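Local coordinates for biofilm-associated surface protein (Staphylococcus aureus, PDB 7C7U) that is a cell-wall-anchored surface protein of biofilms, probably acting as a calcium-dependent switch that modulates functional amyloid and biofilm formation, at residues Arg69-Lys75 with Gln166-Ser172; Phe210-Gly215 with Ile376-Thr382; Pro263-Glu269 with Val327-Lys333; Leu521-Ile526 with Leu582-Lys588. All coordinates share one frame; numbering follows the deposited sequence.

Contact 1 of 4, residues Arg69-Lys75 with Gln166-Ser172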
# COMPACT_ATOMS: atom_id res chain seq x y z
N ARG A 69 -12.72 -15.72 -12.18
CA ARG A 69 -11.62 -14.78 -11.98
C ARG A 69 -11.86 -13.90 -10.75
O ARG A 69 -10.94 -13.69 -9.95
CB ARG A 69 -11.43 -13.90 -13.21
CG ARG A 69 -10.27 -12.92 -13.06
CD ARG A 69 -10.19 -11.95 -14.22
NE ARG A 69 -9.15 -10.95 -14.00
CZ ARG A 69 -8.73 -10.10 -14.93
NH1 ARG A 69 -9.25 -10.13 -16.15
NH2 ARG A 69 -7.77 -9.22 -14.64
N TYR A 70 -13.08 -13.41 -10.58
CA TYR A 70 -13.36 -12.42 -9.54
C TYR A 70 -14.03 -13.10 -8.35
O TYR A 70 -15.01 -13.84 -8.51
CB TYR A 70 -14.22 -11.29 -10.09
CG TYR A 70 -13.47 -10.45 -11.09
CD1 TYR A 70 -12.41 -9.66 -10.69
CD2 TYR A 70 -13.82 -10.46 -12.44
CE1 TYR A 70 -11.72 -8.89 -11.60
CE2 TYR A 70 -13.11 -9.69 -13.37
CZ TYR A 70 -12.07 -8.91 -12.93
OH TYR A 70 -11.36 -8.14 -13.82
N LYS A 71 -13.51 -12.82 -7.16
CA LYS A 71 -13.91 -13.47 -5.93
C LYS A 71 -14.49 -12.46 -4.95
O LYS A 71 -14.21 -11.26 -5.03
CB LYS A 71 -12.72 -14.17 -5.26
CG LYS A 71 -11.85 -14.99 -6.21
CD LYS A 71 -12.30 -16.44 -6.19
CE LYS A 71 -11.59 -17.27 -7.24
NZ LYS A 71 -12.33 -18.54 -7.50
N ILE A 72 -15.30 -12.95 -4.03
CA ILE A 72 -15.80 -12.15 -2.92
C ILE A 72 -14.92 -12.44 -1.71
O ILE A 72 -14.74 -13.60 -1.33
CB ILE A 72 -17.27 -12.45 -2.63
CG1 ILE A 72 -18.13 -12.00 -3.82
CG2 ILE A 72 -17.73 -11.78 -1.35
CD1 ILE A 72 -19.56 -12.47 -3.68
N ASP A 73 -14.34 -11.40 -1.12
CA ASP A 73 -13.45 -11.55 0.02
C ASP A 73 -14.04 -10.86 1.23
O ASP A 73 -14.42 -9.68 1.16
CB ASP A 73 -12.05 -10.99 -0.25
CG ASP A 73 -11.18 -11.99 -0.96
OD1 ASP A 73 -11.76 -12.96 -1.45
OD2 ASP A 73 -9.93 -11.83 -0.98
N LEU A 74 -14.12 -11.59 2.33
CA LEU A 74 -14.58 -11.08 3.61
C LEU A 74 -13.44 -11.18 4.61
O LEU A 74 -12.97 -12.28 4.91
CB LEU A 74 -15.78 -11.87 4.10
CG LEU A 74 -16.28 -11.52 5.50
CD1 LEU A 74 -16.65 -10.06 5.58
CD2 LEU A 74 -17.52 -12.38 5.81
N LYS A 75 -13.04 -10.04 5.15
CA LYS A 75 -11.92 -9.96 6.09
C LYS A 75 -12.43 -9.52 7.45
O LYS A 75 -13.03 -8.44 7.56
CB LYS A 75 -10.86 -8.99 5.58
CG LYS A 75 -9.73 -8.74 6.57
CD LYS A 75 -8.61 -7.92 5.94
CE LYS A 75 -7.67 -7.39 7.02
NZ LYS A 75 -7.07 -8.47 7.88
N GLN A 166 -14.21 -5.89 6.54
CA GLN A 166 -14.03 -5.36 5.21
C GLN A 166 -14.51 -6.39 4.21
O GLN A 166 -14.35 -7.60 4.42
CB GLN A 166 -12.55 -5.00 4.96
CG GLN A 166 -12.26 -4.31 3.65
CD GLN A 166 -10.76 -4.21 3.39
OE1 GLN A 166 -10.02 -5.17 3.62
NE2 GLN A 166 -10.31 -3.06 2.91
N VAL A 167 -15.09 -5.92 3.11
CA VAL A 167 -15.54 -6.79 2.03
C VAL A 167 -15.12 -6.14 0.72
O VAL A 167 -15.07 -4.91 0.59
CB VAL A 167 -17.07 -7.04 2.12
CG1 VAL A 167 -17.87 -5.77 1.83
CG2 VAL A 167 -17.49 -8.16 1.20
N PHE A 168 -14.76 -6.97 -0.26
CA PHE A 168 -14.39 -6.46 -1.57
C PHE A 168 -14.36 -7.63 -2.55
O PHE A 168 -14.37 -8.80 -2.16
CB PHE A 168 -13.03 -5.75 -1.54
CG PHE A 168 -11.92 -6.57 -0.92
CD1 PHE A 168 -11.74 -6.57 0.46
CD2 PHE A 168 -11.04 -7.30 -1.71
CE1 PHE A 168 -10.72 -7.31 1.05
CE2 PHE A 168 -10.00 -8.04 -1.12
CZ PHE A 168 -9.85 -8.04 0.26
N VAL A 169 -14.32 -7.27 -3.83
CA VAL A 169 -14.06 -8.22 -4.90
C VAL A 169 -12.56 -8.23 -5.16
O VAL A 169 -11.93 -7.17 -5.29
CB VAL A 169 -14.84 -7.84 -6.17
CG1 VAL A 169 -14.45 -8.73 -7.34
CG2 VAL A 169 -16.34 -7.92 -5.91
N ARG A 170 -11.97 -9.42 -5.18
CA ARG A 170 -10.56 -9.59 -5.49
C ARG A 170 -10.41 -10.12 -6.91
O ARG A 170 -11.05 -11.10 -7.29
CB ARG A 170 -9.87 -10.55 -4.52
CG ARG A 170 -8.32 -10.54 -4.62
CD ARG A 170 -7.68 -11.46 -3.58
NE ARG A 170 -8.08 -12.86 -3.73
CZ ARG A 170 -7.42 -13.77 -4.45
NH1 ARG A 170 -7.88 -15.01 -4.51
NH2 ARG A 170 -6.28 -13.45 -5.07
N ASP A 171 -9.55 -9.46 -7.69
CA ASP A 171 -9.09 -9.96 -8.98
C ASP A 171 -8.07 -11.04 -8.69
O ASP A 171 -6.94 -10.76 -8.29
CB ASP A 171 -8.49 -8.81 -9.80
CG ASP A 171 -7.99 -9.24 -11.20
OD1 ASP A 171 -7.76 -10.45 -11.45
OD2 ASP A 171 -7.83 -8.34 -12.05
N SER A 172 -8.46 -12.31 -8.87
CA SER A 172 -7.56 -13.40 -8.50
C SER A 172 -6.41 -13.55 -9.49
O SER A 172 -5.41 -14.18 -9.16
CB SER A 172 -8.32 -14.72 -8.39
OG SER A 172 -8.74 -15.15 -9.66

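Contact 2 of 4, residues Phe210-Gly215 with Ile376-Thr382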
# COMPACT_ATOMS: atom_id res chain seq x y z
N PHE A 210 -35.10 2.30 2.17
CA PHE A 210 -33.70 1.95 2.03
C PHE A 210 -33.45 0.53 2.54
O PHE A 210 -34.07 0.08 3.50
CB PHE A 210 -32.82 2.96 2.76
CG PHE A 210 -32.96 4.37 2.24
CD1 PHE A 210 -32.62 4.68 0.92
CD2 PHE A 210 -33.42 5.38 3.06
CE1 PHE A 210 -32.74 5.98 0.43
CE2 PHE A 210 -33.56 6.67 2.60
CZ PHE A 210 -33.21 6.98 1.27
N LYS A 211 -32.56 -0.18 1.85
CA LYS A 211 -32.30 -1.58 2.15
C LYS A 211 -31.09 -1.75 3.07
O LYS A 211 -31.11 -2.57 4.00
CB LYS A 211 -32.07 -2.35 0.85
CG LYS A 211 -31.91 -3.84 1.02
CD LYS A 211 -31.44 -4.50 -0.28
CE LYS A 211 -32.48 -4.36 -1.39
NZ LYS A 211 -33.81 -4.85 -0.95
N ALA A 212 -30.03 -0.99 2.85
CA ALA A 212 -28.82 -1.22 3.63
C ALA A 212 -27.87 -0.08 3.36
O ALA A 212 -28.03 0.66 2.39
CB ALA A 212 -28.18 -2.56 3.26
N SER A 213 -26.86 0.05 4.23
CA SER A 213 -25.87 1.10 4.03
C SER A 213 -24.52 0.63 4.52
O SER A 213 -24.41 -0.09 5.51
CB SER A 213 -26.26 2.39 4.75
OG SER A 213 -25.32 3.41 4.55
N SER A 214 -23.48 1.08 3.83
CA SER A 214 -22.13 0.79 4.27
C SER A 214 -21.23 1.90 3.77
O SER A 214 -21.64 2.73 2.96
CB SER A 214 -21.66 -0.56 3.76
OG SER A 214 -21.33 -0.44 2.38
N GLY A 215 -20.00 1.95 4.28
CA GLY A 215 -19.09 3.00 3.93
C GLY A 215 -17.76 2.44 3.45
O GLY A 215 -17.48 1.25 3.57
N ILE A 376 -33.42 7.37 10.07
CA ILE A 376 -34.08 6.83 8.89
C ILE A 376 -33.63 5.39 8.71
O ILE A 376 -32.43 5.10 8.66
CB ILE A 376 -33.78 7.68 7.64
CG1 ILE A 376 -34.10 9.17 7.86
CG2 ILE A 376 -34.57 7.12 6.43
CD1 ILE A 376 -35.59 9.45 8.24
N ASN A 377 -34.60 4.48 8.61
CA ASN A 377 -34.34 3.05 8.57
C ASN A 377 -33.27 2.70 7.53
O ASN A 377 -33.39 3.05 6.35
CB ASN A 377 -35.62 2.30 8.24
CG ASN A 377 -35.61 0.84 8.72
OD1 ASN A 377 -34.74 0.40 9.46
ND2 ASN A 377 -36.63 0.10 8.32
N ASN A 378 -32.23 2.01 8.00
CA ASN A 378 -31.20 1.40 7.17
C ASN A 378 -30.29 2.43 6.50
O ASN A 378 -29.70 2.15 5.46
CB ASN A 378 -31.83 0.44 6.14
CG ASN A 378 -32.45 -0.78 6.81
OD1 ASN A 378 -31.96 -1.20 7.84
ND2 ASN A 378 -33.52 -1.32 6.24
N THR A 379 -30.15 3.63 7.07
CA THR A 379 -29.24 4.60 6.49
C THR A 379 -27.95 4.76 7.30
O THR A 379 -27.15 5.62 6.98
CB THR A 379 -29.91 5.97 6.32
OG1 THR A 379 -30.20 6.53 7.60
CG2 THR A 379 -31.23 5.86 5.49
N LEU A 380 -27.73 3.92 8.31
CA LEU A 380 -26.52 4.01 9.13
C LEU A 380 -25.44 3.15 8.48
O LEU A 380 -25.60 1.93 8.33
CB LEU A 380 -26.78 3.54 10.56
CG LEU A 380 -25.54 3.31 11.44
CD1 LEU A 380 -24.75 4.58 11.58
CD2 LEU A 380 -25.90 2.75 12.82
N GLY A 381 -24.33 3.80 8.12
CA GLY A 381 -23.20 3.10 7.53
C GLY A 381 -21.93 3.42 8.30
O GLY A 381 -21.70 4.56 8.70
N THR A 382 -21.13 2.41 8.52
CA THR A 382 -19.86 2.64 9.18
C THR A 382 -18.77 2.38 8.17
O THR A 382 -19.02 1.88 7.08
CB THR A 382 -19.68 1.72 10.39
OG1 THR A 382 -19.80 0.35 9.98
CG2 THR A 382 -20.72 2.04 11.48
O HOH W 1 -35.65 3.22 4.87

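Contact 3 of 4, residues Pro263-Glu269 with Val327-Lys333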
# COMPACT_ATOMS: atom_id res chain seq x y z
N PRO A 263 -6.12 15.79 14.83
CA PRO A 263 -4.89 16.60 14.70
C PRO A 263 -4.36 16.74 13.27
O PRO A 263 -3.50 17.59 13.01
CB PRO A 263 -3.88 15.85 15.58
CG PRO A 263 -4.70 15.10 16.56
CD PRO A 263 -5.96 14.71 15.81
N TYR A 264 -4.82 15.90 12.35
CA TYR A 264 -4.32 15.92 10.98
C TYR A 264 -5.29 16.54 10.00
O TYR A 264 -4.99 16.57 8.80
CB TYR A 264 -3.97 14.50 10.54
CG TYR A 264 -3.05 13.83 11.51
CD1 TYR A 264 -1.68 14.02 11.42
CD2 TYR A 264 -3.53 13.04 12.53
CE1 TYR A 264 -0.82 13.43 12.31
CE2 TYR A 264 -2.68 12.44 13.44
CZ TYR A 264 -1.32 12.64 13.31
OH TYR A 264 -0.44 12.06 14.18
N ILE A 265 -6.46 16.99 10.44
CA ILE A 265 -7.47 17.50 9.52
C ILE A 265 -7.42 19.02 9.49
O ILE A 265 -7.54 19.68 10.53
CB ILE A 265 -8.87 17.00 9.90
CG1 ILE A 265 -8.91 15.48 9.75
CG2 ILE A 265 -9.88 17.68 9.00
CD1 ILE A 265 -10.14 14.81 10.39
N GLU A 266 -7.26 19.57 8.29
CA GLU A 266 -7.37 21.00 8.05
C GLU A 266 -8.81 21.42 7.80
O GLU A 266 -9.23 22.49 8.25
CB GLU A 266 -6.51 21.40 6.84
CG GLU A 266 -6.58 22.88 6.46
CD GLU A 266 -6.04 23.80 7.56
OE1 GLU A 266 -6.77 24.04 8.56
OE2 GLU A 266 -4.88 24.25 7.43
N GLY A 267 -9.57 20.61 7.08
CA GLY A 267 -10.96 20.94 6.82
C GLY A 267 -11.76 19.71 6.47
O GLY A 267 -11.22 18.69 6.03
N VAL A 268 -13.08 19.83 6.65
CA VAL A 268 -14.04 18.76 6.38
C VAL A 268 -15.10 19.30 5.43
O VAL A 268 -15.66 20.37 5.67
CB VAL A 268 -14.70 18.24 7.67
CG1 VAL A 268 -15.61 17.04 7.36
CG2 VAL A 268 -13.64 17.86 8.68
N GLU A 269 -15.37 18.56 4.36
CA GLU A 269 -16.27 19.02 3.30
C GLU A 269 -17.23 17.91 2.91
O GLU A 269 -16.89 16.73 2.94
CB GLU A 269 -15.49 19.44 2.05
CG GLU A 269 -14.34 20.40 2.32
CD GLU A 269 -13.61 20.80 1.04
OE1 GLU A 269 -13.68 20.04 0.05
OE2 GLU A 269 -12.96 21.86 1.04
N VAL A 327 -17.83 12.38 2.28
CA VAL A 327 -17.21 13.32 3.20
C VAL A 327 -15.72 13.35 2.89
O VAL A 327 -15.09 12.30 2.73
CB VAL A 327 -17.46 12.93 4.67
CG1 VAL A 327 -16.71 13.89 5.61
CG2 VAL A 327 -18.96 12.97 4.96
N VAL A 328 -15.16 14.55 2.79
CA VAL A 328 -13.74 14.74 2.44
C VAL A 328 -13.01 15.34 3.63
O VAL A 328 -13.40 16.40 4.14
CB VAL A 328 -13.58 15.63 1.20
CG1 VAL A 328 -12.05 15.81 0.86
CG2 VAL A 328 -14.33 15.03 0.02
N LEU A 329 -11.94 14.69 4.07
CA LEU A 329 -11.07 15.20 5.12
C LEU A 329 -9.78 15.66 4.45
O LEU A 329 -9.04 14.83 3.93
CB LEU A 329 -10.77 14.14 6.18
CG LEU A 329 -11.87 13.19 6.64
CD1 LEU A 329 -11.21 12.22 7.60
CD2 LEU A 329 -13.03 13.96 7.29
N LYS A 330 -9.54 16.97 4.45
CA LYS A 330 -8.32 17.52 3.88
C LYS A 330 -7.21 17.47 4.93
O LYS A 330 -7.34 18.07 6.00
CB LYS A 330 -8.57 18.95 3.41
CG LYS A 330 -9.35 19.04 2.11
CD LYS A 330 -9.25 20.43 1.47
CE LYS A 330 -9.90 20.44 0.09
NZ LYS A 330 -9.94 21.78 -0.56
N LEU A 331 -6.13 16.76 4.62
CA LEU A 331 -5.02 16.67 5.57
C LEU A 331 -4.26 17.99 5.64
O LEU A 331 -4.21 18.76 4.67
CB LEU A 331 -4.06 15.54 5.17
CG LEU A 331 -4.68 14.16 5.22
CD1 LEU A 331 -3.72 13.11 4.69
CD2 LEU A 331 -5.16 13.82 6.64
N ASN A 332 -3.65 18.24 6.80
CA ASN A 332 -2.83 19.43 6.99
C ASN A 332 -1.33 19.12 6.95
O ASN A 332 -0.53 20.03 7.14
CB ASN A 332 -3.19 20.13 8.32
CG ASN A 332 -2.99 19.25 9.54
OD1 ASN A 332 -2.24 18.28 9.51
ND2 ASN A 332 -3.69 19.58 10.63
N LYS A 333 -0.96 17.87 6.67
CA LYS A 333 0.42 17.41 6.55
C LYS A 333 0.37 16.02 5.94
O LYS A 333 -0.71 15.44 5.79
CB LYS A 333 1.13 17.39 7.90
CG LYS A 333 0.61 16.33 8.88
CD LYS A 333 1.16 16.55 10.29
CE LYS A 333 0.69 17.88 10.88
NZ LYS A 333 -0.37 17.68 11.94
O HOH W 2 -4.89 22.24 10.74

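Contact 4 of 4, residues Leu521-Ile526 with Leu582-Lys588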
# COMPACT_ATOMS: atom_id res chain seq x y z
N LEU A 521 48.80 0.96 -10.69
CA LEU A 521 47.87 -0.08 -11.11
C LEU A 521 46.82 -0.28 -10.02
O LEU A 521 47.03 -1.06 -9.08
CB LEU A 521 48.60 -1.38 -11.43
CG LEU A 521 47.72 -2.55 -11.86
CD1 LEU A 521 46.87 -2.19 -13.08
CD2 LEU A 521 48.57 -3.80 -12.12
N PRO A 522 45.69 0.40 -10.12
CA PRO A 522 44.66 0.27 -9.09
C PRO A 522 43.98 -1.10 -9.13
O PRO A 522 44.02 -1.81 -10.14
CB PRO A 522 43.67 1.39 -9.43
CG PRO A 522 43.80 1.59 -10.89
CD PRO A 522 45.28 1.31 -11.20
N ALA A 523 43.36 -1.45 -8.01
CA ALA A 523 42.58 -2.67 -7.96
C ALA A 523 41.42 -2.58 -8.95
O ALA A 523 40.87 -1.49 -9.16
CB ALA A 523 42.06 -2.92 -6.55
N PRO A 524 41.08 -3.66 -9.64
CA PRO A 524 39.86 -3.65 -10.46
C PRO A 524 38.62 -3.76 -9.59
O PRO A 524 38.73 -3.72 -8.35
CB PRO A 524 40.04 -4.87 -11.37
CG PRO A 524 40.88 -5.81 -10.55
CD PRO A 524 41.78 -4.95 -9.70
N SER A 525 37.44 -3.90 -10.20
CA SER A 525 36.20 -4.15 -9.48
C SER A 525 35.34 -5.12 -10.29
O SER A 525 35.53 -5.30 -11.49
CB SER A 525 35.41 -2.87 -9.19
OG SER A 525 35.00 -2.21 -10.38
N ILE A 526 34.39 -5.77 -9.60
CA ILE A 526 33.48 -6.73 -10.20
C ILE A 526 32.06 -6.20 -10.05
O ILE A 526 31.66 -5.79 -8.96
CB ILE A 526 33.60 -8.12 -9.54
CG1 ILE A 526 35.06 -8.57 -9.53
CG2 ILE A 526 32.74 -9.15 -10.26
CD1 ILE A 526 35.33 -9.73 -8.59
N LEU A 582 33.52 -13.72 -4.98
CA LEU A 582 34.40 -13.39 -6.10
C LEU A 582 35.36 -12.28 -5.71
O LEU A 582 34.97 -11.30 -5.06
CB LEU A 582 33.58 -12.96 -7.31
CG LEU A 582 32.62 -14.01 -7.87
CD1 LEU A 582 31.84 -13.45 -9.05
CD2 LEU A 582 33.40 -15.24 -8.27
N THR A 583 36.63 -12.43 -6.10
CA THR A 583 37.60 -11.35 -6.02
C THR A 583 38.34 -11.27 -7.35
O THR A 583 38.21 -12.15 -8.21
CB THR A 583 38.61 -11.56 -4.88
OG1 THR A 583 39.32 -12.79 -5.06
CG2 THR A 583 37.90 -11.57 -3.52
N SER A 584 39.13 -10.21 -7.52
CA SER A 584 39.89 -10.06 -8.75
C SER A 584 41.16 -9.27 -8.47
O SER A 584 41.25 -8.50 -7.51
CB SER A 584 39.06 -9.37 -9.84
OG SER A 584 38.55 -8.12 -9.38
N THR A 585 42.15 -9.48 -9.33
CA THR A 585 43.34 -8.64 -9.38
C THR A 585 43.63 -8.33 -10.84
O THR A 585 43.25 -9.08 -11.74
CB THR A 585 44.57 -9.30 -8.72
OG1 THR A 585 44.81 -10.57 -9.32
CG2 THR A 585 44.35 -9.49 -7.21
N ALA A 586 44.33 -7.22 -11.06
CA ALA A 586 44.73 -6.81 -12.40
C ALA A 586 46.25 -6.80 -12.49
O ALA A 586 46.95 -6.63 -11.49
CB ALA A 586 44.19 -5.41 -12.74
N SER A 587 46.76 -7.00 -13.70
CA SER A 587 48.19 -6.92 -13.94
C SER A 587 48.44 -6.16 -15.24
O SER A 587 47.64 -6.22 -16.18
CB SER A 587 48.85 -8.30 -13.99
OG SER A 587 48.31 -9.07 -15.06
N LYS A 588 49.58 -5.45 -15.27
CA LYS A 588 49.96 -4.61 -16.40
C LYS A 588 51.40 -4.14 -16.24
O LYS A 588 51.76 -3.59 -15.19
CB LYS A 588 49.03 -3.40 -16.52
CG LYS A 588 49.29 -2.54 -17.76
CD LYS A 588 48.27 -1.42 -17.90
CE LYS A 588 48.51 -0.61 -19.18
NZ LYS A 588 47.64 0.61 -19.25

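Contact 1 of 4, residues Arg69-Lys75 with Gln166-Ser172
R69 and D171 join in a side-on salt bridge at one end of an antiparallel strand pair, 70-75 against 166-171, inside a large mixed sheet. The arginine chain is fully extended, CG trans to the backbone N (chi1 -179°), which carries its guanidinium out to the carboxylate, the two planes turned 60° apart. R69 NE bonds D171 OD1 almost straight at 2.9 Å, in the guanidinium plane but from above the carboxylate. R69 NH2 meets D171 OD2 on the syn side at 2.7 Å, a short but bent bond (N-H...O 135°) with the oxygen tilted out of the guanidinium plane. Y70 takes the same end: its OH, bonded to N29, sits over the centre of the guanidinium, and Y70 CE1 lies 3.7 Å from D171 CB.

On the face bearing F168, D73 and R170, F168 CG is wedged between its own backbone N and carbonyl carbon, folding the ring back so that D73 CB lies over one face, offset toward the rim, in a CH-pi contact. D73 OD2 also forms a looser salt bridge with R170 NE, 3.5 Å away. R170 NE pairs too with E115, so the arginine probably eases the repulsion between two neighbouring acids.

Beyond six backbone bonds, R69 O accepts both S172 N and S172 OG, the latter at 2.7 Å.

Contact 2 of 4, residues Phe210-Gly215 with Ile376-Thr382
The ring of F210 is met at its edge by the 376-382 segment: I376 CG2 lies in the ring plane, 4.0 Å from F210 CD2, and N377 O also approaches near that plane. T379 CG2 comes in obliquely and much closer, 3.3 Å from F210 CD2. With CG anti to the carbonyl carbon (chi1 -60°), the ring is thrown across to this methyl pair, while F241 meets it with planes at about 60°. The second flat group, the amide of N378, makes one hydrogen bond across the contact: N378 ND2 donates to F210 O at 3.1 Å. The acceptor lies in the amide plane, but the donor is tilted from the carbonyl plane, and K211 O also lies near.

The partner of F210 is a type II beta turn, I376 to T379, with N378 in the third position at a positive phi of 69°. T379 N and T379 OG1 both reach I376 O from one face of its plane, so the turn is closed twice, and OG1 has a further bond to L368 N. A water lies between the backbones, accepting from F210 N at 2.9 Å and 2.7 Å from N377 O. Beyond the turn the chain enters strand 381-388, at the rim of a four-stranded antiparallel sheet, and runs beside strand 210-220, an outer strand of a five-stranded one.

Here the backbones come close, S214 CA and G381 CA being 4.1 Å apart. S213 CB packs on N378 O at 3.5 Å, while the S213 hydroxyl is held by Q234 O and Q233 NE2.

Contact 3 of 4, residues Pro263-Glu269 with Val327-Lys333
V268 and L329 run abreast on one face of the sheet, with V268 CG1 4.0 Å from L329 CD2. V327 reaches the same valine methyl from a slant, V327 CG1 lying 3.8 Å from V268 CG1, and at the other end of the row I265 CD1 touches L329 CD1. This apolar face looks towards strand 252-257, where I257 covers both I265 and L329.

On the reverse face, E269 and K330 cross obliquely. The lysine is stretched out beyond CG, so its ammonium reaches diagonally across to E269 OE2 on the neighbouring strand, 3.4 Å from K330 NZ, in a salt bridge whose hydrogen bond is weak; K290 is the stronger partner of this carboxylate.

Between I265 and G267 the antiparallel register shifts by one residue. E266 and G267 both face K330, a classic beta bulge: E266 N donates to K330 O at 2.7 Å and K330 N to G267 O at 2.9 Å. At E266 the chain bends away, and I265 and L331, though paired, send their side chains apart.

Past the corner N332 takes over. Its CG stands between the backbone N and carbonyl carbon (chi1 60°), turning the amide back over the Y264 peptide. N332 ND2 then donates nearly straight to P263 O at 3.1 Å, from above the carbonyl plane, and a water sits 2.9 Å from N332 ND2. K333, bent twice, brings NZ obliquely to the Y264 ring, K333 NZ lying 3.9 Å from Y264 CD1.

Contact 4 of 4, residues Leu521-Ile526 with Leu582-Lys588
L521 lays its CD2 methyl over the backbone of the opposite strand, 3.3 Å from A586 O and 3.6 Å from S587 CA. CG is trans to the backbone N (chi1 179°), a torsion that drives the branched end down onto that strand, and L521 CD1 comes within 4.2 Å of A586 CB. Next along, the pyrrolidine ring of P524 presses its far edge on the same strand: P524 CD meets A586 CB at 3.9 Å, and P524 CG lies 3.5 Å from S584 OG. I526 completes the row. I526 CG1 touches the same S584 OG at 3.5 Å, and the extended I526 CD1 passes over the T583 peptide towards L582 CB, 3.9 Å away.

S584 is thus a small polar residue lodged between P524 and I526. It is buried, and its OG is satisfied by S596 OG on strand 591-600.

No hydrogen bond crosses between the two segments, whose end-to-end directions differ by 153°. They meet through inward side chains, as the two layers of a beta-sandwich do, which is consistent with the immunoglobulin-like modules common in bacterial surface proteins. Strand 525-526 edges the three-stranded layer and is bound to strand 535-539 through S525 and N539. Segment 582-588, on strand 581-588, belongs to the four-stranded layer, where it lies between strands 545-550 and 591-600, with V546 touching both P524 and S584 and I599 packing on I526.

In the fold
Contacts 1 to 3 lie in the N-terminal part of the chain, and contact 4 stands apart from them, its centre about 55 to 72 Å from theirs. Contacts 1 and 2 have centres about 21 Å apart and nearest atoms about 6 Å apart; S183 links them, pairing by backbone with V167 and by hydroxyl with S214. Contact 3 is nested in the chain loop that contact 2 closes, and both reach the same five-stranded sheet, centres about 24 Å apart. The K75 side chain of contact 1 is about 10 Å from a bound calcium. Four further calcium ions are held mainly by residues 389-433, which follow contact 2 and precede contact 4 in the sequence.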